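Local coordinates for flagellar hook protein FlgE (Caulobacter crescentus CB15, PDB 5AY6), which builds the flagellar hook, the flexible universal joint that probably passes torque from the motor to the filament, and is represented here by a 32 kDa middle fragment, at residues 149-154 and 197-202; 163-168 and 184-189; 218-223 and 232-237; 205-210 and 266-271; 7-12 and 169-174. One frame throughout, in Å; residues are numbered along the deposited sequence.

Contact 1: residues 149-154 and 197-202; sequences TWSMSD and YAELRA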
# COMPACT_ATOMS: atom_id res chain seq x y z
N THR A 149 2.34 -6.47 -7.20
CA THR A 149 2.21 -6.53 -8.66
C THR A 149 2.17 -5.17 -9.35
O THR A 149 2.23 -5.10 -10.58
CB THR A 149 0.95 -7.31 -9.07
OG1 THR A 149 -0.21 -6.69 -8.50
CG2 THR A 149 1.04 -8.76 -8.59
N TRP A 150 2.05 -4.10 -8.58
CA TRP A 150 1.97 -2.76 -9.16
C TRP A 150 2.51 -1.75 -8.14
O TRP A 150 1.77 -0.94 -7.59
CB TRP A 150 0.53 -2.44 -9.54
CG TRP A 150 0.37 -1.38 -10.59
CD1 TRP A 150 -0.23 -0.16 -10.44
CD2 TRP A 150 0.80 -1.45 -11.95
NE1 TRP A 150 -0.19 0.53 -11.62
CE2 TRP A 150 0.43 -0.24 -12.57
CE3 TRP A 150 1.46 -2.42 -12.71
CZ2 TRP A 150 0.71 0.04 -13.91
CZ3 TRP A 150 1.73 -2.15 -14.05
CH2 TRP A 150 1.36 -0.93 -14.63
N SER A 151 3.82 -1.83 -7.89
CA SER A 151 4.39 -1.17 -6.72
C SER A 151 5.33 -0.03 -7.07
O SER A 151 5.53 0.30 -8.24
CB SER A 151 5.14 -2.20 -5.88
OG SER A 151 6.27 -2.69 -6.58
N MET A 152 5.90 0.59 -6.04
CA MET A 152 6.87 1.65 -6.26
C MET A 152 8.20 1.06 -6.73
O MET A 152 8.96 1.72 -7.44
CB MET A 152 7.05 2.48 -4.98
CG MET A 152 5.77 3.17 -4.52
SD MET A 152 5.97 4.12 -3.00
CE MET A 152 5.35 2.94 -1.80
N SER A 153 8.47 -0.18 -6.36
CA SER A 153 9.66 -0.86 -6.86
C SER A 153 9.50 -1.18 -8.34
O SER A 153 10.47 -1.13 -9.11
CB SER A 153 9.95 -2.13 -6.05
OG SER A 153 10.28 -1.80 -4.71
N ASP A 154 8.28 -1.50 -8.76
CA ASP A 154 8.00 -1.73 -10.18
C ASP A 154 8.27 -0.45 -10.96
O ASP A 154 8.81 -0.47 -12.07
CB ASP A 154 6.56 -2.18 -10.40
CG ASP A 154 6.30 -3.59 -9.90
OD1 ASP A 154 7.21 -4.43 -9.98
OD2 ASP A 154 5.17 -3.84 -9.43
N TYR A 197 1.75 3.93 2.82
CA TYR A 197 2.22 2.65 2.29
C TYR A 197 3.71 2.78 1.98
O TYR A 197 4.12 3.72 1.30
CB TYR A 197 1.45 2.24 1.04
CG TYR A 197 -0.03 1.99 1.26
CD1 TYR A 197 -0.52 1.71 2.53
CD2 TYR A 197 -0.93 2.01 0.20
CE1 TYR A 197 -1.86 1.48 2.74
CE2 TYR A 197 -2.27 1.78 0.40
CZ TYR A 197 -2.74 1.51 1.67
OH TYR A 197 -4.08 1.27 1.88
N ALA A 198 4.51 1.85 2.48
CA ALA A 198 5.96 1.96 2.37
C ALA A 198 6.61 0.74 1.74
O ALA A 198 6.13 -0.38 1.88
CB ALA A 198 6.57 2.22 3.74
N GLU A 199 7.71 0.98 1.03
CA GLU A 199 8.56 -0.10 0.54
C GLU A 199 10.01 0.22 0.81
O GLU A 199 10.44 1.37 0.70
CB GLU A 199 8.35 -0.34 -0.96
CG GLU A 199 6.92 -0.69 -1.34
CD GLU A 199 6.70 -0.72 -2.85
OE1 GLU A 199 7.61 -1.12 -3.60
OE2 GLU A 199 5.59 -0.35 -3.27
N LEU A 200 10.77 -0.80 1.19
CA LEU A 200 12.22 -0.71 1.19
C LEU A 200 12.70 -1.42 -0.06
O LEU A 200 12.18 -2.47 -0.42
CB LEU A 200 12.82 -1.33 2.45
CG LEU A 200 12.72 -0.45 3.71
CD1 LEU A 200 13.07 -1.27 4.94
CD2 LEU A 200 13.64 0.75 3.58
N ARG A 201 13.68 -0.84 -0.75
CA ARG A 201 14.13 -1.41 -2.01
C ARG A 201 15.58 -1.08 -2.30
O ARG A 201 16.06 0.01 -2.00
CB ARG A 201 13.25 -0.90 -3.17
CG ARG A 201 13.27 0.62 -3.34
CD ARG A 201 12.25 1.10 -4.38
NE ARG A 201 12.40 2.53 -4.66
CZ ARG A 201 13.31 3.04 -5.48
NH1 ARG A 201 14.15 2.23 -6.11
NH2 ARG A 201 13.38 4.35 -5.68
N ALA A 202 16.29 -2.05 -2.87
CA ALA A 202 17.62 -1.83 -3.41
C ALA A 202 17.47 -1.38 -4.85
O ALA A 202 16.37 -1.39 -5.40
CB ALA A 202 18.46 -3.10 -3.32
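The carboxylate of Glu199 is the flat group at the centre of this contact, and donors of the first helical turn reach it on a lone pair, along a C-O axis and from above its plane. Met152 N meets OE2 of Glu199 at 2.9 Å, almost straight (167°), on the syn lone pair. Ser153 N approaches OE1 of Glu199 from above the plane at 3.0 Å, while Ser153 OG donates to that same OE1 nearly along its C-O axis, also at 3.0 Å. Ser153 OG also rests 3.5 Å from Arg201 CB, the Arg201 guanidinium being salt-bridged to Glu168. Gln214 NE2 also bonds OE1 and Tyr145 OH bonds OE2, so both buried oxygens are well satisfied. The helix start and these donors would probably favour the ionised form. The extended Glu199 chain spans from strand to helix; an alanine here would remove the carboxylate and probably leave the Met152 and Ser153 amides without this acceptor. Ser151, small and polar, is the N-cap: Asp154 N donates to its OG, and Ser151 N returns a bond to Asp154 OD2 at 2.9 Å, a capping box. Met152 bends at chi3 (-98°) to bring CE 3.4 Å from Tyr197 O. The short helix 152-157 thus sits on one face of the five-stranded antiparallel sheet, over strand 195-202, with Met152 also touching Ser186 and Leu188 of strand 180-189.

Contact 2: residues 163-168 and 184-189; sequences VKPDFE and TLSMLK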
# COMPACT_ATOMS: atom_id res chain seq x y z
N VAL A 163 3.62 2.51 -9.48
CA VAL A 163 3.19 3.80 -8.96
C VAL A 163 4.37 4.64 -8.50
O VAL A 163 5.22 4.16 -7.76
CB VAL A 163 2.21 3.63 -7.78
CG1 VAL A 163 1.75 4.99 -7.25
CG2 VAL A 163 1.01 2.79 -8.18
N LYS A 164 4.41 5.89 -8.96
CA LYS A 164 5.42 6.85 -8.52
C LYS A 164 5.18 7.25 -7.07
O LYS A 164 4.08 7.66 -6.71
CB LYS A 164 5.40 8.08 -9.42
CG LYS A 164 6.35 9.20 -9.02
CD LYS A 164 6.07 10.46 -9.83
CE LYS A 164 7.16 11.50 -9.64
NZ LYS A 164 8.43 11.07 -10.30
N PRO A 165 6.22 7.15 -6.22
CA PRO A 165 6.07 7.46 -4.79
C PRO A 165 5.71 8.92 -4.53
O PRO A 165 5.98 9.77 -5.38
CB PRO A 165 7.46 7.15 -4.21
CG PRO A 165 8.13 6.29 -5.23
CD PRO A 165 7.60 6.75 -6.55
N ASP A 166 5.09 9.20 -3.38
CA ASP A 166 4.87 10.58 -2.93
C ASP A 166 6.14 11.16 -2.33
O ASP A 166 6.37 12.37 -2.37
CB ASP A 166 3.75 10.64 -1.89
CG ASP A 166 2.38 10.44 -2.49
OD1 ASP A 166 2.19 10.83 -3.66
OD2 ASP A 166 1.51 9.89 -1.79
N PHE A 167 6.95 10.29 -1.74
CA PHE A 167 8.21 10.74 -1.16
C PHE A 167 9.18 9.58 -1.00
O PHE A 167 8.77 8.43 -0.82
CB PHE A 167 7.97 11.41 0.19
CG PHE A 167 9.13 12.25 0.66
CD1 PHE A 167 9.57 13.33 -0.09
CD2 PHE A 167 9.78 11.96 1.85
CE1 PHE A 167 10.63 14.10 0.33
CE2 PHE A 167 10.84 12.73 2.28
CZ PHE A 167 11.27 13.80 1.52
N GLU A 168 10.46 9.89 -1.08
CA GLU A 168 11.50 8.89 -0.94
C GLU A 168 12.64 9.38 -0.05
O GLU A 168 12.98 10.57 -0.04
CB GLU A 168 12.06 8.49 -2.31
CG GLU A 168 11.07 7.81 -3.22
CD GLU A 168 11.75 7.21 -4.44
OE1 GLU A 168 12.58 7.89 -5.07
OE2 GLU A 168 11.45 6.04 -4.77
N THR A 184 16.48 2.45 -0.83
CA THR A 184 15.54 3.56 -0.81
C THR A 184 14.30 3.20 -0.02
O THR A 184 13.79 2.09 -0.11
CB THR A 184 15.14 3.98 -2.25
OG1 THR A 184 16.32 4.26 -3.00
CG2 THR A 184 14.26 5.21 -2.23
N LEU A 185 13.84 4.15 0.79
CA LEU A 185 12.55 4.03 1.44
C LEU A 185 11.53 4.83 0.64
O LEU A 185 11.58 6.06 0.61
CB LEU A 185 12.62 4.53 2.89
CG LEU A 185 11.31 4.61 3.67
CD1 LEU A 185 10.63 3.26 3.76
CD2 LEU A 185 11.55 5.19 5.06
N SER A 186 10.62 4.12 -0.02
CA SER A 186 9.63 4.74 -0.90
C SER A 186 8.26 4.70 -0.25
O SER A 186 7.85 3.66 0.26
CB SER A 186 9.60 4.04 -2.26
OG SER A 186 10.86 4.14 -2.90
N MET A 187 7.56 5.82 -0.27
CA MET A 187 6.31 5.91 0.47
C MET A 187 5.20 6.62 -0.30
O MET A 187 5.44 7.54 -1.09
CB MET A 187 6.54 6.61 1.81
CG MET A 187 7.19 5.71 2.85
SD MET A 187 7.85 6.65 4.24
CE MET A 187 9.07 7.65 3.40
N LEU A 188 3.98 6.17 -0.04
CA LEU A 188 2.76 6.75 -0.60
C LEU A 188 1.82 7.06 0.54
O LEU A 188 1.69 6.26 1.47
CB LEU A 188 2.09 5.79 -1.57
CG LEU A 188 2.67 5.59 -2.97
CD1 LEU A 188 2.18 4.27 -3.54
CD2 LEU A 188 2.26 6.75 -3.87
N LYS A 189 1.15 8.21 0.48
CA LYS A 189 0.08 8.49 1.42
C LYS A 189 -1.02 7.45 1.24
O LYS A 189 -1.50 7.24 0.13
CB LYS A 189 -0.48 9.90 1.22
CG LYS A 189 -1.54 10.29 2.25
CD LYS A 189 -0.91 10.46 3.63
CE LYS A 189 -1.96 10.59 4.71
NZ LYS A 189 -2.65 9.30 4.97
O HOH W 1 -1.04 8.50 -2.29
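Leu188 spreads its two methyls against Val163, CD1 of Leu188 lying 3.8 Å from Val163 CG1 as the side chains cross obliquely. The other Leu188 methyl, CD2, comes 3.5 Å from Lys164 O, so a branched apolar residue can touch both the Val163 side chain and the backbone leading into the strand. Asp166 follows, crossing Leu188 at about a right angle. Its OD2 accepts from Lys189 N at 2.8 Å on the anti lone pair, in a nearly straight bond (165°), and a water that donates to Asp166 OD2 also donates to Lys189 O. A short acidic side chain suits this place, since it can accept the amide next to the end of the regular pairing. Here the strand carries a classic beta bulge: Asp166 N at 2.8 Å and Phe167 N at 3.2 Å both donate to Met187 O, in its carbonyl plane. Met187 N answers with a bond to Phe167 O that runs nearly along the C=O axis. Beyond it, Glu168 and Ser186 form a non-hydrogen-bonded pair joined through their side chains: Ser186 OG donates to Glu168 OE2 at 2.7 Å, from above the carboxylate plane. Arg201 of strand 195-202 bonds both, as a salt bridge to Glu168 and a hydrogen bond to Ser186. The ring of Phe167 leads away from this strand onto Leu13. These segments form the open end of the hairpin of strands 167-174 and 180-189, the former outermost in the five-stranded sheet; helix 152-157 lies over Pro165, Ser186 and Leu188, and strand 195-202 flanks strand 180-189.

Contact 3: residues 218-223 and 232-237; sequences GIIEFT and GSLFGT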
# COMPACT_ATOMS: atom_id res chain seq x y z
N GLY A 218 5.34 -2.49 3.78
CA GLY A 218 4.63 -2.35 5.03
C GLY A 218 3.79 -1.09 5.09
O GLY A 218 4.02 -0.14 4.34
N ILE A 219 2.82 -1.10 5.99
CA ILE A 219 2.01 0.07 6.27
C ILE A 219 2.55 0.77 7.50
O ILE A 219 2.70 0.16 8.56
CB ILE A 219 0.53 -0.30 6.47
CG1 ILE A 219 0.00 -1.03 5.23
CG2 ILE A 219 -0.29 0.94 6.76
CD1 ILE A 219 -1.44 -1.48 5.34
N ILE A 220 2.87 2.05 7.36
CA ILE A 220 3.40 2.83 8.46
C ILE A 220 2.31 3.73 9.03
O ILE A 220 1.55 4.34 8.27
CB ILE A 220 4.61 3.68 8.01
CG1 ILE A 220 5.78 2.77 7.63
CG2 ILE A 220 5.05 4.64 9.10
CD1 ILE A 220 7.02 3.53 7.17
N GLU A 221 2.21 3.79 10.35
CA GLU A 221 1.21 4.63 11.00
C GLU A 221 1.86 5.72 11.85
O GLU A 221 2.92 5.51 12.45
CB GLU A 221 0.28 3.78 11.88
CG GLU A 221 -0.51 2.72 11.12
CD GLU A 221 -1.81 3.24 10.54
OE1 GLU A 221 -1.87 4.44 10.17
OE2 GLU A 221 -2.78 2.46 10.45
N PHE A 222 1.22 6.88 11.89
CA PHE A 222 1.67 7.95 12.77
C PHE A 222 0.57 8.31 13.76
O PHE A 222 -0.60 7.99 13.55
CB PHE A 222 2.07 9.19 11.96
CG PHE A 222 3.27 8.97 11.08
CD1 PHE A 222 3.12 8.51 9.78
CD2 PHE A 222 4.55 9.23 11.56
CE1 PHE A 222 4.22 8.32 8.97
CE2 PHE A 222 5.65 9.03 10.75
CZ PHE A 222 5.49 8.58 9.46
N THR A 223 0.95 8.96 14.85
CA THR A 223 -0.04 9.46 15.79
C THR A 223 -0.67 10.73 15.23
O THR A 223 -0.18 11.29 14.25
CB THR A 223 0.58 9.77 17.17
OG1 THR A 223 1.48 10.87 17.06
CG2 THR A 223 1.32 8.55 17.70
N GLY A 232 4.30 -1.50 10.88
CA GLY A 232 3.68 -2.70 10.33
C GLY A 232 4.68 -3.82 10.14
O GLY A 232 5.50 -4.09 11.03
N SER A 233 4.66 -4.45 8.98
CA SER A 233 5.58 -5.54 8.69
C SER A 233 6.76 -5.09 7.84
O SER A 233 7.44 -5.92 7.23
CB SER A 233 4.85 -6.67 7.97
OG SER A 233 4.41 -6.24 6.70
N LEU A 234 7.01 -3.78 7.79
CA LEU A 234 8.08 -3.25 6.96
C LEU A 234 9.43 -3.84 7.36
O LEU A 234 10.26 -4.14 6.50
CB LEU A 234 8.12 -1.72 7.06
CG LEU A 234 9.17 -1.02 6.18
CD1 LEU A 234 8.96 -1.33 4.70
CD2 LEU A 234 9.14 0.48 6.43
N PHE A 235 9.64 -4.01 8.67
CA PHE A 235 10.86 -4.64 9.17
C PHE A 235 10.54 -5.99 9.79
O PHE A 235 11.25 -6.46 10.68
CB PHE A 235 11.56 -3.75 10.20
CG PHE A 235 11.87 -2.36 9.71
CD1 PHE A 235 12.99 -2.11 8.93
CD2 PHE A 235 11.05 -1.30 10.05
CE1 PHE A 235 13.27 -0.84 8.48
CE2 PHE A 235 11.33 -0.02 9.61
CZ PHE A 235 12.44 0.21 8.83
N GLY A 236 9.46 -6.62 9.31
CA GLY A 236 9.02 -7.88 9.88
C GLY A 236 8.67 -7.73 11.35
O GLY A 236 7.86 -6.88 11.71
N THR A 237 9.28 -8.56 12.19
CA THR A 237 9.07 -8.46 13.63
C THR A 237 10.37 -8.14 14.36
O THR A 237 10.47 -8.33 15.57
CB THR A 237 8.51 -9.77 14.21
OG1 THR A 237 9.40 -10.85 13.90
CG2 THR A 237 7.13 -10.08 13.63
O HOH W 2 2.13 -3.76 7.32
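Gly218 and Leu234 make the tight part of this contact, their CA atoms 4.1 Å apart. A side chain on Gly218 would run into Leu234 N, so the absence of CB lets the loop lie directly on the strand. Leu234, its CG anti to the backbone N (chi1 -177°), places CD1 3.9 Å from Gly218 N. Its other methyl packs on Ile220, CD2 of Leu234 lying 3.8 Å from CD1 of Ile220; the two branched chains cross obliquely in the buried interior. At Gly232 and Ser233, by contrast, both exposed to solvent, the backbones are bridged by a water. It accepts from Ile219 N and from Ser233 N, each at 3.1 Å, as suits two amides that could not bond each other. Gly232 has a positive phi (53°), and a CB there would strike Ile219 O, which instead makes a CA-H...O contact of 3.5 Å with Gly232 CA. Gly236 N then bonds to Ser233 O at 3.0 Å, closing a type I beta turn from Ser233 to Gly236 that follows the outermost strand 228-230, in a loop folded back onto strand 214-222 of the antiparallel sheet.

Contact 4: residues 205-210 and 266-271; sequences GDLANN and PTWADA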
# COMPACT_ATOMS: atom_id res chain seq x y z
N GLY A 205 18.14 -4.82 -9.94
CA GLY A 205 19.30 -5.57 -10.39
C GLY A 205 20.37 -5.79 -9.34
O GLY A 205 21.25 -6.63 -9.52
N ASP A 206 20.33 -5.02 -8.25
CA ASP A 206 21.29 -5.22 -7.15
C ASP A 206 20.97 -6.46 -6.32
O ASP A 206 21.80 -6.92 -5.54
CB ASP A 206 21.33 -4.00 -6.23
CG ASP A 206 22.40 -3.00 -6.64
OD1 ASP A 206 22.79 -2.98 -7.82
OD2 ASP A 206 22.85 -2.23 -5.76
N LEU A 207 19.76 -7.00 -6.49
CA LEU A 207 19.37 -8.23 -5.82
C LEU A 207 19.26 -9.38 -6.82
O LEU A 207 18.79 -9.21 -7.93
CB LEU A 207 18.02 -8.07 -5.11
CG LEU A 207 17.86 -6.96 -4.07
CD1 LEU A 207 16.47 -7.04 -3.44
CD2 LEU A 207 18.94 -7.03 -3.01
N ALA A 208 19.69 -10.57 -6.39
CA ALA A 208 19.66 -11.74 -7.26
C ALA A 208 18.28 -12.38 -7.34
O ALA A 208 17.97 -13.08 -8.30
CB ALA A 208 20.68 -12.77 -6.78
N ASN A 209 17.45 -12.14 -6.33
CA ASN A 209 16.21 -12.89 -6.16
C ASN A 209 14.97 -12.27 -6.82
O ASN A 209 13.90 -12.87 -6.82
CB ASN A 209 15.93 -13.08 -4.68
CG ASN A 209 15.86 -11.76 -3.94
OD1 ASN A 209 16.87 -11.09 -3.75
ND2 ASN A 209 14.66 -11.38 -3.52
N ASN A 210 15.12 -11.06 -7.36
CA ASN A 210 14.07 -10.43 -8.14
C ASN A 210 14.67 -9.44 -9.13
O ASN A 210 15.89 -9.30 -9.21
CB ASN A 210 13.04 -9.73 -7.23
CG ASN A 210 13.65 -8.62 -6.39
OD1 ASN A 210 14.53 -7.88 -6.83
ND2 ASN A 210 13.17 -8.49 -5.15
N PRO A 266 15.81 -11.17 0.28
CA PRO A 266 16.69 -10.28 -0.49
C PRO A 266 18.12 -10.78 -0.43
O PRO A 266 18.66 -11.00 0.65
CB PRO A 266 16.53 -8.92 0.23
CG PRO A 266 15.97 -9.26 1.58
CD PRO A 266 15.10 -10.45 1.34
N THR A 267 18.71 -10.99 -1.60
CA THR A 267 20.03 -11.57 -1.73
C THR A 267 20.83 -10.74 -2.73
O THR A 267 20.35 -10.49 -3.83
CB THR A 267 19.94 -13.04 -2.20
OG1 THR A 267 19.07 -13.79 -1.33
CG2 THR A 267 21.31 -13.69 -2.24
N TRP A 268 22.03 -10.30 -2.35
CA TRP A 268 22.89 -9.49 -3.22
C TRP A 268 23.15 -10.19 -4.55
O TRP A 268 23.34 -11.40 -4.60
CB TRP A 268 24.23 -9.19 -2.54
CG TRP A 268 24.19 -8.24 -1.39
CD1 TRP A 268 24.66 -8.47 -0.12
CD2 TRP A 268 23.69 -6.90 -1.39
NE1 TRP A 268 24.47 -7.36 0.66
CE2 TRP A 268 23.88 -6.38 -0.09
CE3 TRP A 268 23.09 -6.09 -2.36
CZ2 TRP A 268 23.49 -5.09 0.26
CZ3 TRP A 268 22.71 -4.80 -2.00
CH2 TRP A 268 22.91 -4.32 -0.70
N ALA A 269 23.18 -9.41 -5.63
CA ALA A 269 23.49 -9.95 -6.94
C ALA A 269 24.85 -10.64 -6.91
O ALA A 269 25.78 -10.17 -6.26
CB ALA A 269 23.48 -8.85 -7.99
N ASP A 270 24.95 -11.78 -7.59
CA ASP A 270 26.20 -12.52 -7.70
C ASP A 270 27.41 -11.67 -8.07
O ASP A 270 28.48 -11.77 -7.47
CB ASP A 270 26.08 -13.62 -8.74
CG ASP A 270 27.37 -14.39 -8.93
OD1 ASP A 270 28.02 -14.76 -7.93
OD2 ASP A 270 27.77 -14.61 -10.10
N ALA A 271 27.22 -10.83 -9.10
CA ALA A 271 28.30 -10.02 -9.66
C ALA A 271 28.95 -9.09 -8.64
O ALA A 271 30.15 -8.82 -8.73
CB ALA A 271 27.76 -9.19 -10.83
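Thr267 O is the best-held polar atom, gripped by one strong hydrogen bond and one CA-H...O contact. Ala208 N donates to it at 2.6 Å, nearly along the C=O axis and close to straight (165°), and Leu207 CA brings its hydrogen to the same Thr267 O at 3.2 Å. A second backbone bond runs from Ala269 N to Asp206 O at 2.8 Å, the donor standing above the carbonyl plane. That oxygen also lies at the edge of the Trp268 ring, near its plane, 3.5 Å from CE3. Asn209 imitates a backbone carbonyl: with CG in the crowded position between N and the carbonyl carbon (chi1 57°), its OD1 turns back to accept Thr267 N at 2.8 Å, the donor standing well above the plane of the amide C=O. An alanine here would lose that acceptor and is likely to loosen the hold on the start of segment 266-271. Apolar atoms cover one flank, Leu207 and Pro266 lying side by side with CD1 of Leu207 4.1 Å from CB of Pro266. Leu207 and Trp268 also pack on Ile245 of strand 242-245, while small Ala208 lets its CB rest against Thr267 O and Trp268 O. Two loops without regular structure are thus clasped through a single beta bridge. The hydrogen bonds between them are all made by neutral groups, so the join would probably depend little on ionisation.

Contact 5: residues 7-12 and 169-174; sequences VGVNAN and VQIPLS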
# COMPACT_ATOMS: atom_id res chain seq x y z
N VAL A 7 21.56 2.83 10.35
CA VAL A 7 21.18 4.11 9.76
C VAL A 7 20.05 4.75 10.55
O VAL A 7 19.15 4.07 11.04
CB VAL A 7 20.77 3.98 8.28
CG1 VAL A 7 21.88 3.32 7.47
CG2 VAL A 7 19.49 3.19 8.14
N GLY A 8 20.12 6.07 10.69
CA GLY A 8 19.06 6.81 11.34
C GLY A 8 18.41 7.72 10.32
O GLY A 8 19.09 8.51 9.66
N VAL A 9 17.10 7.60 10.16
CA VAL A 9 16.40 8.45 9.22
C VAL A 9 15.80 9.64 9.93
O VAL A 9 15.02 9.49 10.87
CB VAL A 9 15.28 7.70 8.48
CG1 VAL A 9 14.43 8.68 7.68
CG2 VAL A 9 15.87 6.63 7.56
N ASN A 10 16.18 10.83 9.49
CA ASN A 10 15.61 12.06 10.01
C ASN A 10 14.88 12.80 8.90
O ASN A 10 15.51 13.45 8.06
CB ASN A 10 16.70 12.94 10.62
CG ASN A 10 17.57 12.19 11.60
OD1 ASN A 10 17.08 11.47 12.47
ND2 ASN A 10 18.89 12.32 11.44
N ALA A 11 13.56 12.69 8.89
CA ALA A 11 12.77 13.26 7.81
C ALA A 11 11.33 13.49 8.22
O ALA A 11 10.82 12.84 9.14
CB ALA A 11 12.83 12.35 6.59
N ASN A 12 10.67 14.41 7.53
CA ASN A 12 9.25 14.63 7.77
C ASN A 12 8.43 14.31 6.53
O ASN A 12 8.83 14.63 5.41
CB ASN A 12 8.99 16.08 8.20
CG ASN A 12 7.52 16.32 8.51
OD1 ASN A 12 6.99 15.81 9.49
ND2 ASN A 12 6.86 17.10 7.66
N VAL A 169 13.21 8.45 0.71
CA VAL A 169 14.43 8.70 1.46
C VAL A 169 15.51 7.76 0.97
O VAL A 169 15.37 6.55 1.08
CB VAL A 169 14.22 8.50 2.97
CG1 VAL A 169 15.52 8.74 3.72
CG2 VAL A 169 13.13 9.43 3.47
N GLN A 170 16.59 8.30 0.40
CA GLN A 170 17.67 7.45 -0.07
C GLN A 170 18.64 7.13 1.06
O GLN A 170 19.03 8.01 1.83
CB GLN A 170 18.43 8.10 -1.24
CG GLN A 170 17.61 8.19 -2.52
CD GLN A 170 18.49 8.32 -3.76
OE1 GLN A 170 19.65 8.70 -3.67
NE2 GLN A 170 17.93 7.97 -4.91
N ILE A 171 19.01 5.86 1.16
CA ILE A 171 19.89 5.39 2.22
C ILE A 171 21.11 4.69 1.63
O ILE A 171 21.05 3.52 1.26
CB ILE A 171 19.16 4.42 3.16
CG1 ILE A 171 17.85 5.03 3.66
CG2 ILE A 171 20.05 4.05 4.32
CD1 ILE A 171 16.98 4.07 4.44
N PRO A 172 22.22 5.43 1.51
CA PRO A 172 23.46 4.87 0.98
C PRO A 172 24.14 3.91 1.95
O PRO A 172 24.41 4.27 3.10
CB PRO A 172 24.33 6.11 0.75
CG PRO A 172 23.81 7.11 1.71
CD PRO A 172 22.33 6.87 1.80
N LEU A 173 24.39 2.69 1.49
CA LEU A 173 25.11 1.70 2.29
C LEU A 173 26.50 1.47 1.73
O LEU A 173 26.68 1.41 0.51
CB LEU A 173 24.35 0.37 2.34
CG LEU A 173 22.91 0.33 2.86
CD1 LEU A 173 22.38 -1.09 2.81
CD2 LEU A 173 22.83 0.88 4.27
N SER A 174 27.49 1.34 2.60
CA SER A 174 28.80 0.84 2.19
C SER A 174 28.81 -0.67 2.39
O SER A 174 28.51 -1.16 3.47
CB SER A 174 29.92 1.50 2.99
OG SER A 174 29.95 2.89 2.76
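Val7 can be traced from its branch point outward, because each of its side-chain carbons meets the facing strand. CB of Val7 lies 4.0 Å from Ile171 CG2. CG1 of Val7, anti to the carbonyl carbon (chi1 -56°), comes closer to that same Ile171 CG2, at 3.7 Å, and reaches past it to Leu173 CD2 at 4.1 Å. CG2 of Val7, in the crowded position between N and the carbonyl carbon, completes the grip on the Ile171 methyl. The two side chains cross obliquely, whereas Val7 and Leu173 cross at about a right angle. Ile171 uses its other branch as well: its CD1 reaches Val9 CG2, 4.2 Å away, these two side chains also crossing at about a right angle. Val9 and Val169 instead reach toward each other tip to tip, CG1 of Val9 to CG1 of Val169 at 4.1 Å. Last comes Ala11, whose CB touches Val169 CG2 at 4.3 Å. Beta-branched residues suit extended backbones, and their short, stout ends fill the space between two layers. Alternation does the rest: Val7, Val9 and Ala11 face inward, while Asn10 points the other way and bonds to Ser301, Gly289 and Asn303. The strand segments run nearly antiparallel (162°) with axes 9.1 Å apart, a sheet-on-sheet distance rather than that of paired neighbours. Strand 6-12 lies inside the mixed sheet, between strands 277-291 and 298-304, and here packs face to face on strand 167-174, an outermost strand of the five-stranded antiparallel sheet.

From the N terminus, strand 6-12 opens the longest loop, which contact 5 closes at 169-174 after the chain has built the separate sheet of strands 24-39 to 92-99. Before that closure, 149-154 and 163-168 open contacts 1 and 2, so both cross contact 5. Contact 2 closes at 184-189, nested inside contact 1, which closes at 197-202. Contact 4 spans 205-210 to 266-271, with contact 3 wholly within its loop. Contacts 1, 2 and 3 all reach one antiparallel sheet, in the region assigned to the FlaE D2 domain, bringing to it a helix start, a strand partner and a loop; contact 5 joins it to the mixed sheet, and contact 4 ties two outlying loops.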